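Local coordinates for methyl-CpG-binding domain protein 1 (PDB 5W9Q) that represses transcription at methylated CpG islands and, through the third CXXC zinc finger to which this chain corresponds, binds DNA with unmethylated CpG dinucleotides, at residues D26-C29 and K33-G36; C28-K31 and S37-K40. All coordinates share one frame; numbering follows the deposited sequence.

Contact 1. Residues D26-C29 and K33-G36. With ZN (zinc ion), chain G.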
loop_
_atom_site.group_PDB
_atom_site.type_symbol
_atom_site.label_atom_id
_atom_site.label_comp_id
_atom_site.label_asym_id
_atom_site.label_seq_id
_atom_site.Cartn_x
_atom_site.Cartn_y
_atom_site.Cartn_z
ATOM N N ASP A 26 -3.827 -0.862 -8.123
ATOM C CA ASP A 26 -5.170 -0.208 -8.003
ATOM C C ASP A 26 -5.146 0.984 -6.933
ATOM O O ASP A 26 -5.649 2.049 -7.192
ATOM C CB ASP A 26 -6.260 -1.239 -7.745
ATOM C CG ASP A 26 -6.040 -2.054 -6.497
ATOM O OD1 ASP A 26 -4.959 -2.087 -5.864
ATOM O OD2 ASP A 26 -6.966 -2.711 -6.119
ATOM N N PHE A 27 -4.488 0.760 -5.799
ATOM C CA PHE A 27 -4.393 1.759 -4.750
ATOM C C PHE A 27 -3.574 3.006 -5.145
ATOM O O PHE A 27 -3.938 4.169 -4.796
ATOM C CB PHE A 27 -3.861 1.109 -3.440
ATOM C CG PHE A 27 -4.773 0.004 -2.838
ATOM C CD1 PHE A 27 -6.134 -0.011 -3.038
ATOM C CD2 PHE A 27 -4.222 -1.018 -2.052
ATOM C CE1 PHE A 27 -6.929 -0.982 -2.465
ATOM C CE2 PHE A 27 -5.012 -1.996 -1.459
ATOM C CZ PHE A 27 -6.366 -1.989 -1.679
ATOM N N CYS A 28 -2.479 2.802 -5.909
ATOM C CA CYS A 28 -1.664 3.918 -6.394
ATOM C C CYS A 28 -2.442 4.731 -7.393
ATOM O O CYS A 28 -2.595 5.964 -7.210
ATOM C CB CYS A 28 -0.304 3.459 -7.013
ATOM S SG CYS A 28 0.924 3.119 -5.765
ATOM N N CYS A 29 -2.903 4.064 -8.447
ATOM C CA CYS A 29 -3.774 4.714 -9.462
ATOM C C CYS A 29 -4.935 5.518 -8.886
ATOM O O CYS A 29 -5.339 6.492 -9.468
ATOM C CB CYS A 29 -4.349 3.679 -10.415
ATOM S SG CYS A 29 -3.008 3.096 -11.448
ATOM N N LYS A 33 -2.529 12.188 -6.413
ATOM C CA LYS A 33 -1.252 12.550 -7.055
ATOM C C LYS A 33 -0.931 11.739 -8.341
ATOM O O LYS A 33 -0.167 12.194 -9.163
ATOM C CB LYS A 33 -0.064 12.446 -6.072
ATOM C CG LYS A 33 0.321 11.025 -5.686
ATOM C CD LYS A 33 1.547 10.959 -4.801
ATOM C CE LYS A 33 1.714 9.522 -4.315
ATOM N NZ LYS A 33 3.078 9.230 -3.804
ATOM N N PHE A 34 -1.495 10.538 -8.462
ATOM C CA PHE A 34 -1.364 9.706 -9.679
ATOM C C PHE A 34 -2.518 9.873 -10.653
ATOM O O PHE A 34 -2.491 9.307 -11.764
ATOM C CB PHE A 34 -1.152 8.261 -9.289
ATOM C CG PHE A 34 0.227 7.991 -8.731
ATOM C CD1 PHE A 34 1.365 8.341 -9.452
ATOM C CD2 PHE A 34 0.391 7.358 -7.510
ATOM C CE1 PHE A 34 2.624 8.089 -8.943
ATOM C CE2 PHE A 34 1.660 7.079 -7.009
ATOM C CZ PHE A 34 2.769 7.465 -7.715
ATOM N N GLY A 35 -3.473 10.720 -10.290
ATOM C CA GLY A 35 -4.551 11.116 -11.183
ATOM C C GLY A 35 -5.860 10.427 -10.873
ATOM O O GLY A 35 -6.830 10.594 -11.610
ATOM N N GLY A 36 -5.878 9.688 -9.770
ATOM C CA GLY A 36 -7.044 8.981 -9.334
ATOM C C GLY A 36 -8.020 9.855 -8.622
ATOM O O GLY A 36 -7.766 11.048 -8.403
HETATM ZN ZN ZN G . 1.280 0.823 -6.021
HETATM O O HOH W 1 -4.881 7.291 -11.975
#
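The ring of Phe-34 lies against Cys-28, presenting its CD2 edge to the backbone of the helix. Cys-28 O sits near the ring plane, 3.3 Å from Phe-34 CD2, where the slightly positive rim of an aromatic suits a carbonyl oxygen. Cys-28 CB meets the same edge atom, Phe-34 CD2, at 4.0 Å. Phe-34 CG stands anti to its own carbonyl carbon (chi1 -73°), which carries the ring alongside this cysteine. Cys-28 SG approaches obliquely, 5.2 Å from the centroid of the Phe-34 ring and 56° off its normal, as a sulfur-aromatic contact. That sulfur also binds a zinc ion, completing with Cys-22, Cys-25 and Cys-44 one of the two four-cysteine sites that characterise a CXXC zinc finger. A flat, apolar phenylalanine suits this place because it can lie against Cys-28 CB while its rim meets the carbonyl oxygen; Asp-21 also touches its side chain. Packing is equally close where Gly-36 CA comes within 3.0 Å of Cys-29 O in a CA-H...O contact; any side chain at this glycine would strike that oxygen. Gly-35, with a positive phi of 103°, lets the chain turn there. The outer side is looser and wet: the CB of Cys-29 points away from 33-36, while a water donates to both Cys-29 O, at 2.7 Å, and Phe-34 O, at 3.1 Å.

Contact 2. Residues C28-K31 and S37-K40. With ZN (zinc ion), chain G; nucleotides of chain D.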
loop_
_atom_site.group_PDB
_atom_site.type_symbol
_atom_site.label_atom_id
_atom_site.label_comp_id
_atom_site.label_asym_id
_atom_site.label_seq_id
_atom_site.Cartn_x
_atom_site.Cartn_y
_atom_site.Cartn_z
ATOM N N CYS A 28 -2.479 2.802 -5.909
ATOM C CA CYS A 28 -1.664 3.918 -6.394
ATOM C C CYS A 28 -2.442 4.731 -7.393
ATOM O O CYS A 28 -2.595 5.964 -7.210
ATOM C CB CYS A 28 -0.304 3.459 -7.013
ATOM S SG CYS A 28 0.924 3.119 -5.765
ATOM N N CYS A 29 -2.903 4.064 -8.447
ATOM C CA CYS A 29 -3.774 4.714 -9.462
ATOM C C CYS A 29 -4.935 5.518 -8.886
ATOM O O CYS A 29 -5.339 6.492 -9.468
ATOM C CB CYS A 29 -4.349 3.679 -10.415
ATOM S SG CYS A 29 -3.008 3.096 -11.448
ATOM N N ASP A 30 -5.461 5.066 -7.761
ATOM C CA ASP A 30 -6.533 5.769 -7.066
ATOM C C ASP A 30 -6.077 7.068 -6.343
ATOM O O ASP A 30 -6.894 7.911 -6.060
ATOM C CB ASP A 30 -7.201 4.790 -6.088
ATOM C CG ASP A 30 -8.201 5.448 -5.198
ATOM O OD1 ASP A 30 -9.310 5.718 -5.666
ATOM O OD2 ASP A 30 -7.864 5.720 -4.028
ATOM N N LYS A 31 -4.781 7.179 -5.993
ATOM C CA LYS A 31 -4.244 8.383 -5.335
ATOM C C LYS A 31 -4.408 9.598 -6.220
ATOM O O LYS A 31 -4.128 9.536 -7.408
ATOM C CB LYS A 31 -2.761 8.199 -4.933
ATOM C CG LYS A 31 -2.561 7.090 -3.893
ATOM C CD LYS A 31 -1.071 6.875 -3.530
ATOM C CE LYS A 31 -0.850 6.112 -2.238
ATOM N NZ LYS A 31 -1.402 6.977 -1.125
ATOM N N SER A 37 -9.128 9.227 -8.224
ATOM C CA SER A 37 -10.284 9.889 -7.666
ATOM C C SER A 37 -10.412 9.667 -6.137
ATOM O O SER A 37 -11.427 10.060 -5.555
ATOM C CB SER A 37 -11.570 9.417 -8.418
ATOM O OG SER A 37 -11.780 7.993 -8.318
ATOM N N ASN A 38 -9.388 9.054 -5.488
ATOM C CA ASN A 38 -9.376 8.935 -4.021
ATOM C C ASN A 38 -10.644 8.226 -3.473
ATOM O O ASN A 38 -11.250 8.703 -2.499
ATOM C CB ASN A 38 -9.310 10.365 -3.396
ATOM C CG ASN A 38 -8.691 10.373 -2.018
ATOM O OD1 ASN A 38 -7.817 9.548 -1.706
ATOM N ND2 ASN A 38 -9.095 11.306 -1.213
ATOM N N GLN A 39 -11.072 7.153 -4.135
ATOM C CA GLN A 39 -12.208 6.371 -3.686
ATOM C C GLN A 39 -11.873 5.211 -2.811
ATOM O O GLN A 39 -12.756 4.709 -2.089
ATOM C CB GLN A 39 -13.062 5.914 -4.896
ATOM C CG GLN A 39 -13.540 7.072 -5.778
ATOM C CD GLN A 39 -14.470 6.602 -6.875
ATOM O OE1 GLN A 39 -14.185 5.607 -7.582
ATOM N NE2 GLN A 39 -15.577 7.261 -7.006
ATOM N N LYS A 40 -10.580 4.743 -2.877
ATOM C CA LYS A 40 -10.106 3.633 -2.132
ATOM C C LYS A 40 -9.251 3.982 -0.955
ATOM O O LYS A 40 -9.408 3.390 0.081
ATOM C CB LYS A 40 -9.329 2.688 -3.059
ATOM C CG LYS A 40 -10.180 2.203 -4.213
ATOM C CD LYS A 40 -9.585 0.966 -4.845
ATOM C CE LYS A 40 -10.649 0.070 -5.442
ATOM N NZ LYS A 40 -11.063 0.675 -6.712
HETATM ZN ZN ZN G . 1.280 0.823 -6.021
ATOM P P DC D 6 -18.141 6.838 -1.536
ATOM O OP1 DC D 6 -19.484 7.525 -1.640
ATOM O OP2 DC D 6 -17.080 7.108 -2.556
ATOM O "O5'" DC D 6 -17.620 7.192 -0.084
ATOM C "C5'" DC D 6 -18.467 6.928 1.033
ATOM C "C4'" DC D 6 -17.759 7.303 2.301
ATOM O "O4'" DC D 6 -16.711 6.300 2.516
ATOM C "C3'" DC D 6 -17.038 8.655 2.264
ATOM O "O3'" DC D 6 -16.997 9.244 3.567
ATOM C "C2'" DC D 6 -15.583 8.247 2.030
ATOM C "C1'" DC D 6 -15.540 6.988 2.873
ATOM N N1 DC D 6 -14.367 6.057 2.697
ATOM C C2 DC D 6 -13.895 5.344 3.806
ATOM O O2 DC D 6 -14.481 5.458 4.889
ATOM N N3 DC D 6 -12.849 4.480 3.651
ATOM C C4 DC D 6 -12.268 4.350 2.464
ATOM N N4 DC D 6 -11.207 3.538 2.379
ATOM C C5 DC D 6 -12.703 5.090 1.325
ATOM C C6 DC D 6 -13.752 5.924 1.484
HETATM O O HOH W 2 -5.971 7.380 -2.511
#
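Asp-30 uses both its backbone carbonyl and its carboxylate to hold the loop 37-40. The main-chain bond is the simpler: Asn-38 N donates to Asp-30 O at 2.8 Å, in the carbonyl plane. Asn-38 has positive phi and psi, a left-handed bend consistent with the next two amides facing the carboxylate.

The carboxylate bonds follow. The acid reaches across to the loop with its CG anti to the backbone N (chi1 173°), and Asp-30 OD1 offers its syn lone pair to Gln-39 N at 2.7 Å. The same oxygen takes a second, weak bond from the next amide, Lys-40 N lying 3.2 Å from Asp-30 OD1; any share taken by OD2 is less certain. A short acid fits because its OD1 can accept these two successive N-H groups. Were Asp-30 an alanine, the amides of Gln-39 and Lys-40 would probably lose these acceptors and the loop would be freer to move.

Van der Waals contact is slight: the aliphatic part of Lys-40 crosses the carboxylate, its CB 3.7 Å from Asp-30 CG. The lysine's amino group then leads away, with NZ 5.4 Å from Asp-30 OD1, so its charge forms no salt bridge with the acid.

The base contacts come from the loop backbone. Lys-40 O accepts a nearly straight bond from N4 of DC6 of chain D at 2.9 Å, while Gln-39 O lies 3.4 Å from C5 of that base. A 5-methyl group would probably crowd this oxygen, consistent with recognition of unmethylated CpG.

Lys-31 salt-bridges a DNA phosphate; the contact thus joins helix 26-30 to loop 37-40, which follows it in the chain and meets the base.

How the contacts relate
The two contacts are neighbours, their centres about 4 Å apart, and share Cys-28 and Cys-29 of helix 26-30. Along the chain the helix comes first, then 33-36 of contact 1 and directly 37-40 of contact 2, so one loop folds back on successive parts of the same short helix. Gly-36 N probably bonds to Lys-31 O at 2.9 Å, and Phe-27 packs against Lys-40, joining the pair further. There is no beta strand in this small CXXC domain. Contact 1 includes a zinc ligand, while contact 2 carries the loop whose backbone meets a cytosine, so metal site and DNA-contacting loop adjoin one short helix.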